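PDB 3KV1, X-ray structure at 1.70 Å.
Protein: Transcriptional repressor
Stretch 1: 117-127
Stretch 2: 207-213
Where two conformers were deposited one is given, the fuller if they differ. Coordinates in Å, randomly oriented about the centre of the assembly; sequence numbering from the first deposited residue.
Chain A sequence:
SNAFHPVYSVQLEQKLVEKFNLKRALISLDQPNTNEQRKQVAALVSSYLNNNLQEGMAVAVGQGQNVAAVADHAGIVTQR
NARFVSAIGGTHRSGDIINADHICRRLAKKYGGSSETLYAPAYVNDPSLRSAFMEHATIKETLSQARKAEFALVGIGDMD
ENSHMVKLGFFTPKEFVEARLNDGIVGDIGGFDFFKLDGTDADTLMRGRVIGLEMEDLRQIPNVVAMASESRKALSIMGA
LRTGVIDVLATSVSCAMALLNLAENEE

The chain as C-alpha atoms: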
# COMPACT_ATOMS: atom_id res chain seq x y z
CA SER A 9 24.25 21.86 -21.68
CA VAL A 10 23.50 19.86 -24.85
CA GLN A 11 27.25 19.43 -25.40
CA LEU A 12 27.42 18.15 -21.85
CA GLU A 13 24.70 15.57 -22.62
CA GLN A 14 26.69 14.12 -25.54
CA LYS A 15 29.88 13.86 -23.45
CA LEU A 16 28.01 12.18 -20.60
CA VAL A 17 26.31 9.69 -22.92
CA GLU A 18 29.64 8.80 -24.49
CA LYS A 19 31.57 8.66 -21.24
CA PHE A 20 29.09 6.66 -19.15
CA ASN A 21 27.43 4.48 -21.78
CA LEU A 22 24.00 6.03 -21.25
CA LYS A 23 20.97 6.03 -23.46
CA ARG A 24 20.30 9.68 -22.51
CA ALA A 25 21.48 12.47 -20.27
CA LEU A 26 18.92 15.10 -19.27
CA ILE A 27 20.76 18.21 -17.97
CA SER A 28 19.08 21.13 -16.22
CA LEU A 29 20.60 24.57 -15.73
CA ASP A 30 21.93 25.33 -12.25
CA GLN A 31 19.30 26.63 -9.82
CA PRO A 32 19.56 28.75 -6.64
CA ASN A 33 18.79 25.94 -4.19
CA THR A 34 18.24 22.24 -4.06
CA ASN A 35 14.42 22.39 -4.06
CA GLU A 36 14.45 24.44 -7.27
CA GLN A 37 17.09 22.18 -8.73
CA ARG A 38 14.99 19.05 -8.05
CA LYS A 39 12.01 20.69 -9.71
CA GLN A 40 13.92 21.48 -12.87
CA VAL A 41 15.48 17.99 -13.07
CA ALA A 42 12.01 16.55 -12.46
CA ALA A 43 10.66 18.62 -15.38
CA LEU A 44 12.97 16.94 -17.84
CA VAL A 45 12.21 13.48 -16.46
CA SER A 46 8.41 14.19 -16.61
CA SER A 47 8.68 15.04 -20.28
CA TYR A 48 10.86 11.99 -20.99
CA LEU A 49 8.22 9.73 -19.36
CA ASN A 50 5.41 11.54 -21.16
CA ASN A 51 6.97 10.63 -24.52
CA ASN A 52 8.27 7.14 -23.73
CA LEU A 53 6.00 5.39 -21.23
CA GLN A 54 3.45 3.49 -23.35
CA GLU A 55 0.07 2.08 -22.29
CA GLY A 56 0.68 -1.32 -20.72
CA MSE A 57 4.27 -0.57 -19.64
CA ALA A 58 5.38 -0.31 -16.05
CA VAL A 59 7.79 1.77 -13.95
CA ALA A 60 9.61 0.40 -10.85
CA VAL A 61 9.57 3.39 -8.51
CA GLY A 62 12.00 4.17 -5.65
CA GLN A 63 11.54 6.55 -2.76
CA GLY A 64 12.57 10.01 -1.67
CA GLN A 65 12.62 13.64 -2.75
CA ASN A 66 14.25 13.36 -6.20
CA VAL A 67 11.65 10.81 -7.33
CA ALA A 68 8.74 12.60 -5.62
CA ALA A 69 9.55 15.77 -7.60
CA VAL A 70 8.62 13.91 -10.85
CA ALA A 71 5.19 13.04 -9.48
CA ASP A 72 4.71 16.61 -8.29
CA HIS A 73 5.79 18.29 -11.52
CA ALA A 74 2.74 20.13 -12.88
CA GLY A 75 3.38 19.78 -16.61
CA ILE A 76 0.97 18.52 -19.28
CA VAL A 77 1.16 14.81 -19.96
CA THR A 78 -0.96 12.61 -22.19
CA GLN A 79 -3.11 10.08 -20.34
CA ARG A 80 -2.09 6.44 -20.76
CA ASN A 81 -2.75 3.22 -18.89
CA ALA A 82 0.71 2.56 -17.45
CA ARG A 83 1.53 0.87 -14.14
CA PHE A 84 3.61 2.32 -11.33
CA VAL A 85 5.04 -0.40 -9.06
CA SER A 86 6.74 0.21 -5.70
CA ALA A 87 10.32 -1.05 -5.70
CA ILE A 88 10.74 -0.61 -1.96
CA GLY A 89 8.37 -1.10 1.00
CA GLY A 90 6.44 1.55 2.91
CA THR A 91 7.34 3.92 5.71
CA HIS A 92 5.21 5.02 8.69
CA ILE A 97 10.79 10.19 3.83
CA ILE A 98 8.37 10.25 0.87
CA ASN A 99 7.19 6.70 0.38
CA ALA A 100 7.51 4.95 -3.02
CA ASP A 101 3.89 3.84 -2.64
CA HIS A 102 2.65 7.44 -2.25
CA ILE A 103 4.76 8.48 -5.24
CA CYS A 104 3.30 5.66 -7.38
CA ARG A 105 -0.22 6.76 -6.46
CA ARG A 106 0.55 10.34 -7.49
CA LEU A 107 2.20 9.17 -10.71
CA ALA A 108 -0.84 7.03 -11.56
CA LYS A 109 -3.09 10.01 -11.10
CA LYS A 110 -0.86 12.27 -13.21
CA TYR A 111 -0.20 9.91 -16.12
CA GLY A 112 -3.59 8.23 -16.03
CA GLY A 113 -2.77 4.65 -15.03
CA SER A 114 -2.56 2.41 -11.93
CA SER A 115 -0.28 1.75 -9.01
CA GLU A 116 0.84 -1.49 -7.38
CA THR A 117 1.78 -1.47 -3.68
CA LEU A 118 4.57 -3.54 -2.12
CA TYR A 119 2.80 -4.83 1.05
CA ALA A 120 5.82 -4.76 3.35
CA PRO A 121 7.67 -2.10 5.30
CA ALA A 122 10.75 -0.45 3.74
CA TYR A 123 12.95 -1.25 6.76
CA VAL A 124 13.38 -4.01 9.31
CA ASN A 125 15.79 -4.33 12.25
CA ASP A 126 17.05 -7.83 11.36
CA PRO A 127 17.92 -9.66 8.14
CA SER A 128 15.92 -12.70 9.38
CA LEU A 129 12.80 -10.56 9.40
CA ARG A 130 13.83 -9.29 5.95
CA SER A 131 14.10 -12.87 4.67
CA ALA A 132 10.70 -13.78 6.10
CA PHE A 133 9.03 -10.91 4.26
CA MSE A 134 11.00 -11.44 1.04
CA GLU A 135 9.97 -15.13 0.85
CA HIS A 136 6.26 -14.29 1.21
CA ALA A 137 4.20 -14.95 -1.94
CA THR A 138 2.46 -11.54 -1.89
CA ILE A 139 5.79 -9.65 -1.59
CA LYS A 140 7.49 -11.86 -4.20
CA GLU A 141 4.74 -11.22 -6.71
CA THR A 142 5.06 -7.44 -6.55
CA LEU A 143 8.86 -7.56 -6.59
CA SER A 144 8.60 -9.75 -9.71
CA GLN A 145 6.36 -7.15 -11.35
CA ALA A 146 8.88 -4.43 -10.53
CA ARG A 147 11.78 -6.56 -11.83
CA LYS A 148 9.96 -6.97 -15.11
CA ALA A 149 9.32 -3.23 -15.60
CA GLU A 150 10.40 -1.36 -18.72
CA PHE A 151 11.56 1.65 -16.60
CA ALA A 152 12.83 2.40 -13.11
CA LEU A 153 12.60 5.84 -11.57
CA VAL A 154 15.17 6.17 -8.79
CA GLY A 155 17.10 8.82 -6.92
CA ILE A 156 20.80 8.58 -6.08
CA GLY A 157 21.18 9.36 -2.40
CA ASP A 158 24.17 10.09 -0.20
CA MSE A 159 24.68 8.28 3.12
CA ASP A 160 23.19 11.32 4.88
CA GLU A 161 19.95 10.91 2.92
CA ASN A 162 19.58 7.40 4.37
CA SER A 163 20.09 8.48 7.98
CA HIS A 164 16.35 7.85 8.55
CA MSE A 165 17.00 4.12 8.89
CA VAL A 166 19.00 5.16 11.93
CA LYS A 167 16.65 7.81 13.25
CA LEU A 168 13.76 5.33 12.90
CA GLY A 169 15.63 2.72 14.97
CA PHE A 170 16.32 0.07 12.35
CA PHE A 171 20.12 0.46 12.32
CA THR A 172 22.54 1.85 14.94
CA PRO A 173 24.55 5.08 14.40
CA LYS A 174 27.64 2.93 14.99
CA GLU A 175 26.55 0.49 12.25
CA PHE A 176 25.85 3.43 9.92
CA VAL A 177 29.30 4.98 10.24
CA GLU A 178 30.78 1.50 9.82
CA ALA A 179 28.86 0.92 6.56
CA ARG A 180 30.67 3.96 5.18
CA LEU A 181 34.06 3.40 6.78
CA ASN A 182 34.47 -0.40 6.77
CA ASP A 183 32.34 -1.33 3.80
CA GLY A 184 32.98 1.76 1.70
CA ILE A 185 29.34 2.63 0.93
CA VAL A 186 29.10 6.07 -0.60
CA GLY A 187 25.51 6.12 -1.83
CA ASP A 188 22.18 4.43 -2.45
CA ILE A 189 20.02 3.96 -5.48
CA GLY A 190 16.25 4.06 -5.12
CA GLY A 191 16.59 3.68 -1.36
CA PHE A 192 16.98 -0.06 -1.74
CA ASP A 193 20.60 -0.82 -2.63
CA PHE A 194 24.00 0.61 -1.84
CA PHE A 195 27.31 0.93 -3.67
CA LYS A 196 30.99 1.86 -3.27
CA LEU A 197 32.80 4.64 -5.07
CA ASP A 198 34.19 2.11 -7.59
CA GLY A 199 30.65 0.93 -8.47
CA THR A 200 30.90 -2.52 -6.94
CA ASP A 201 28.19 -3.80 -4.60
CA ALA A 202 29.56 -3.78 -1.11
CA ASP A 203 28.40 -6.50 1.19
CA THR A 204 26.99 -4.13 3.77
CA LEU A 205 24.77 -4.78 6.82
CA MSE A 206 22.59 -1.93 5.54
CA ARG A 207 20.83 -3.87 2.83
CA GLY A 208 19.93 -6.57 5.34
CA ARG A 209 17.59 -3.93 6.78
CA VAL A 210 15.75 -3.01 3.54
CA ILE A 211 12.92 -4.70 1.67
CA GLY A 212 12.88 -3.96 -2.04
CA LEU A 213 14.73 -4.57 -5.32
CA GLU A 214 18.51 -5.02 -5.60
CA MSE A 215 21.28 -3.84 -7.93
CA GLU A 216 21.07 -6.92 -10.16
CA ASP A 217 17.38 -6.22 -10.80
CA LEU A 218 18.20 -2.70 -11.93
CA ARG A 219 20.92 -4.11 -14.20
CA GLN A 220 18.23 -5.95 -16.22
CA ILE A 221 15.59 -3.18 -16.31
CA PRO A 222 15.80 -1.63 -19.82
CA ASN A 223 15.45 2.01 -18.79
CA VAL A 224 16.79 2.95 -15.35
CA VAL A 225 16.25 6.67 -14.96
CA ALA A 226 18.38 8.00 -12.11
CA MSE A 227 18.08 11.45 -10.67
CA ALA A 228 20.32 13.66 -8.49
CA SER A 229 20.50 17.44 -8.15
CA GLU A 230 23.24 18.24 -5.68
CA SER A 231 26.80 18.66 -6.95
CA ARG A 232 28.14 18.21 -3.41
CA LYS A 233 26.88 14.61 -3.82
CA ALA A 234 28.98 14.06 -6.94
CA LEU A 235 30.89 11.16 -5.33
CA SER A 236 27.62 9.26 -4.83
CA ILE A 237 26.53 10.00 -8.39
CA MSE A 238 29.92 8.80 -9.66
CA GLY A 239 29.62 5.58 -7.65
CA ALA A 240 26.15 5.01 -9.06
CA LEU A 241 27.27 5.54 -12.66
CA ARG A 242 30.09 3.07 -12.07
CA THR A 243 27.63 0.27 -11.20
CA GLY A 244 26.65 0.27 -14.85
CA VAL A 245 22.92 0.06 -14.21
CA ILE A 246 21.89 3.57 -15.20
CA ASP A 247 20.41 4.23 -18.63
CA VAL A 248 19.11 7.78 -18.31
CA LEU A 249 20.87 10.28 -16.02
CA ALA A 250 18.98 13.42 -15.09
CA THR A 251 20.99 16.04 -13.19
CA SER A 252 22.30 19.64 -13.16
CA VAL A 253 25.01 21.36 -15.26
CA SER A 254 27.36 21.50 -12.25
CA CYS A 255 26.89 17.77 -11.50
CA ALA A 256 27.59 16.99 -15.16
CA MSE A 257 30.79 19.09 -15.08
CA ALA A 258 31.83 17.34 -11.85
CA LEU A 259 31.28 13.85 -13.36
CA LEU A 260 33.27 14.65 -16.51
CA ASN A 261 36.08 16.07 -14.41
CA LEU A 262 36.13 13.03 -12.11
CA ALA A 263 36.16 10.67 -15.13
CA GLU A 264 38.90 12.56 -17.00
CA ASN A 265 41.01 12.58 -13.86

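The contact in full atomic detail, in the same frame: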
# COMPACT_ATOMS: atom_id res chain seq x y z
N THR A 117 1.09 -1.64 -4.97
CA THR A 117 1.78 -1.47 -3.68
C THR A 117 2.63 -2.69 -3.32
O THR A 117 2.25 -3.83 -3.62
CB THR A 117 0.74 -1.19 -2.57
OG1 THR A 117 0.12 0.08 -2.83
CG2 THR A 117 1.39 -1.17 -1.18
N LEU A 118 3.80 -2.45 -2.72
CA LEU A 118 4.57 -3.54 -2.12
C LEU A 118 4.09 -3.61 -0.67
O LEU A 118 4.29 -2.65 0.08
CB LEU A 118 6.08 -3.24 -2.21
CG LEU A 118 7.00 -4.34 -1.70
CD1 LEU A 118 6.81 -5.66 -2.46
CD2 LEU A 118 8.45 -3.86 -1.84
N TYR A 119 3.39 -4.70 -0.30
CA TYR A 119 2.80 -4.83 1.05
C TYR A 119 3.80 -5.30 2.10
O TYR A 119 3.66 -6.40 2.67
CB TYR A 119 1.56 -5.77 1.02
CG TYR A 119 0.46 -5.15 0.20
CD1 TYR A 119 0.15 -5.65 -1.06
CD2 TYR A 119 -0.22 -4.02 0.65
CE1 TYR A 119 -0.86 -5.06 -1.84
CE2 TYR A 119 -1.22 -3.41 -0.13
CZ TYR A 119 -1.52 -3.94 -1.37
OH TYR A 119 -2.50 -3.33 -2.15
N ALA A 120 4.82 -4.47 2.36
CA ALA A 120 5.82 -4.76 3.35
C ALA A 120 6.44 -3.42 3.74
O ALA A 120 6.44 -2.48 2.94
CB ALA A 120 6.93 -5.63 2.75
N PRO A 121 6.98 -3.35 4.95
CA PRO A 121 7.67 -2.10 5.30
C PRO A 121 8.99 -1.95 4.52
O PRO A 121 9.59 -2.95 4.11
CB PRO A 121 8.00 -2.26 6.79
CG PRO A 121 7.68 -3.64 7.17
CD PRO A 121 7.01 -4.36 6.01
N ALA A 122 9.45 -0.72 4.40
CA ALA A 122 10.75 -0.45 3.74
C ALA A 122 11.91 -1.03 4.55
O ALA A 122 12.87 -1.55 3.98
CB ALA A 122 10.95 1.05 3.59
N TYR A 123 11.81 -0.93 5.87
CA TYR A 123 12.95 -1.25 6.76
C TYR A 123 12.59 -2.26 7.83
O TYR A 123 11.46 -2.27 8.32
CB TYR A 123 13.47 0.01 7.46
CG TYR A 123 13.89 1.08 6.48
CD1 TYR A 123 14.91 0.84 5.57
CD2 TYR A 123 13.25 2.31 6.44
CE1 TYR A 123 15.30 1.80 4.64
CE2 TYR A 123 13.63 3.28 5.53
CZ TYR A 123 14.65 3.02 4.62
OH TYR A 123 15.04 4.00 3.73
N VAL A 124 13.56 -3.10 8.19
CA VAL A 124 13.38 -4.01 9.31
C VAL A 124 14.68 -3.97 10.13
O VAL A 124 15.72 -3.53 9.64
CB VAL A 124 13.07 -5.44 8.84
CG1 VAL A 124 11.77 -5.46 8.07
CG2 VAL A 124 14.18 -5.98 7.97
N ASN A 125 14.62 -4.42 11.38
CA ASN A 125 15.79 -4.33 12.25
C ASN A 125 16.67 -5.58 12.24
O ASN A 125 17.64 -5.67 13.02
CB ASN A 125 15.38 -3.96 13.67
CG ASN A 125 14.58 -5.06 14.37
OD1 ASN A 125 14.10 -4.87 15.48
ND2 ASN A 125 14.46 -6.22 13.73
N ASP A 126 16.37 -6.53 11.36
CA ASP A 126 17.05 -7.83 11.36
C ASP A 126 16.90 -8.53 10.01
O ASP A 126 15.79 -8.65 9.50
CB ASP A 126 16.46 -8.72 12.46
CG ASP A 126 16.70 -10.20 12.21
OD1 ASP A 126 17.86 -10.61 11.97
OD2 ASP A 126 15.72 -10.97 12.28
N PRO A 127 18.01 -8.99 9.44
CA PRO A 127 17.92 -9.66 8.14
C PRO A 127 17.04 -10.93 8.18
O PRO A 127 16.55 -11.33 7.13
CB PRO A 127 19.39 -10.04 7.82
CG PRO A 127 20.09 -10.00 9.17
CD PRO A 127 19.39 -8.94 9.97
N ARG A 207 21.83 -3.31 3.72
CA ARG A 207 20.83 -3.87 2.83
C ARG A 207 20.07 -5.00 3.52
O ARG A 207 18.92 -5.31 3.15
CB ARG A 207 21.48 -4.31 1.51
CG ARG A 207 20.50 -4.67 0.41
CD ARG A 207 21.18 -5.55 -0.63
NE ARG A 207 20.45 -6.80 -0.82
CZ ARG A 207 20.89 -7.83 -1.52
NH1 ARG A 207 22.08 -7.78 -2.11
NH2 ARG A 207 20.15 -8.92 -1.64
N GLY A 208 20.68 -5.61 4.55
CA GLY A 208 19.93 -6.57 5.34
C GLY A 208 18.75 -5.95 6.10
O GLY A 208 17.95 -6.65 6.72
N ARG A 209 18.66 -4.62 6.08
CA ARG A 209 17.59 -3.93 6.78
C ARG A 209 16.55 -3.33 5.83
O ARG A 209 15.71 -2.58 6.28
CB ARG A 209 18.15 -2.76 7.64
CG ARG A 209 19.26 -3.15 8.59
CD ARG A 209 18.86 -4.23 9.62
NE ARG A 209 20.09 -4.83 10.11
CZ ARG A 209 20.76 -4.43 11.19
NH1 ARG A 209 20.30 -3.45 11.97
NH2 ARG A 209 21.90 -5.03 11.49
N VAL A 210 16.63 -3.64 4.53
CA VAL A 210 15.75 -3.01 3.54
C VAL A 210 14.99 -4.07 2.75
O VAL A 210 15.55 -5.09 2.37
CB VAL A 210 16.53 -2.15 2.51
CG1 VAL A 210 15.56 -1.37 1.61
CG2 VAL A 210 17.46 -1.19 3.21
N ILE A 211 13.70 -3.81 2.48
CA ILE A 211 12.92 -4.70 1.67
C ILE A 211 12.61 -4.02 0.35
O ILE A 211 11.92 -3.00 0.31
CB ILE A 211 11.59 -5.05 2.37
CG1 ILE A 211 11.92 -5.93 3.59
CG2 ILE A 211 10.72 -5.83 1.40
CD1 ILE A 211 10.76 -6.23 4.44
N GLY A 212 13.13 -4.57 -0.74
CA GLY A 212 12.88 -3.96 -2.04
C GLY A 212 13.74 -4.65 -3.07
O GLY A 212 14.30 -5.71 -2.78
N LEU A 213 13.82 -4.07 -4.27
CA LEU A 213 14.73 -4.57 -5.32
C LEU A 213 16.22 -4.47 -4.95
O LEU A 213 16.59 -3.86 -3.95
CB LEU A 213 14.52 -3.80 -6.62
CG LEU A 213 13.16 -3.97 -7.32
CD1 LEU A 213 13.24 -3.20 -8.63
CD2 LEU A 213 12.82 -5.44 -7.58

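Two largely irregular segments far apart in sequence can be joined by a single β-bridge and a well-placed aliphatic side chain, and the contact between residues 117-127 and 207-213 of this repressor is a compact example. The bridge pairs Tyr123 with Val210, whose CA atoms lie 4.6 Å apart. Two backbone hydrogen bonds flank the pair: Ile211 N donates to Ala122 O at 2.8 Å, and Val124 N donates to Arg209 O at 2.9 Å, both close to linear. The same two carbonyl oxygens also receive CA-H...O contacts, from Val210 CA to Ala122 O at 3.3 Å and from Tyr123 CA to Arg209 O at 3.1 Å. Each acceptor thus meets an amide and an α-hydrogen from the facing chain, a familiar economy of closely paired backbones.

Ile211 supplies most of the apolar packing. Its CA-to-CB bond points toward the other stretch, and its m,t rotamer lets the branched side chain reach several partners. Ile211 CG2 lies 4.0 Å from Ala120 CB and 4.4 Å from Leu118 CD2, while Ile211 CD1 approaches Val124 CG1 at 3.8 Å and Pro121 CD at 4.5 Å. A β-branched, four-carbon side chain is well suited to this place, because one arm reaches toward Leu118 and the other toward Val124, and both lie against Ala120. Ala120, with its CB also pointing toward the other stretch, offers a small surface against which CG2 can rest. These residues are all buried, so the packing removes hydrocarbon from solvent just beside the polar bridge.

At the bridge itself, Tyr123 and Val210 direct their CA-to-CB bonds sideways. Val210 CG2 nevertheless comes within 4.0 Å of Tyr123 CE1, meeting the ring at its edge. The tyrosine hydroxyl is hydrogen-bonded elsewhere in the structure, which satisfies the polar end of this buried side chain.

Toward the end of the first stretch the contact becomes more open and more polar. Arg209 closes a 3-10 segment and loses 98 Å² to the other stretch. The Arg209 guanidinium presents one face to Asn125 O, with Arg209 NH1 3.6 Å from that oxygen, but NH1 and NH2 find their hydrogen bonds elsewhere. Beside it, Pro127 CA makes a CA-H...O contact of 3.3 Å with Gly208 O. The absence of a side chain at Gly208 suits this close approach: an ideal CB there would lie a tight 3.5 Å from Pro127 CB. Asp126, as the N-cap, directs its side chain to the helix start rather than across the contact. Altogether the two stretches bury 548 Å² between them.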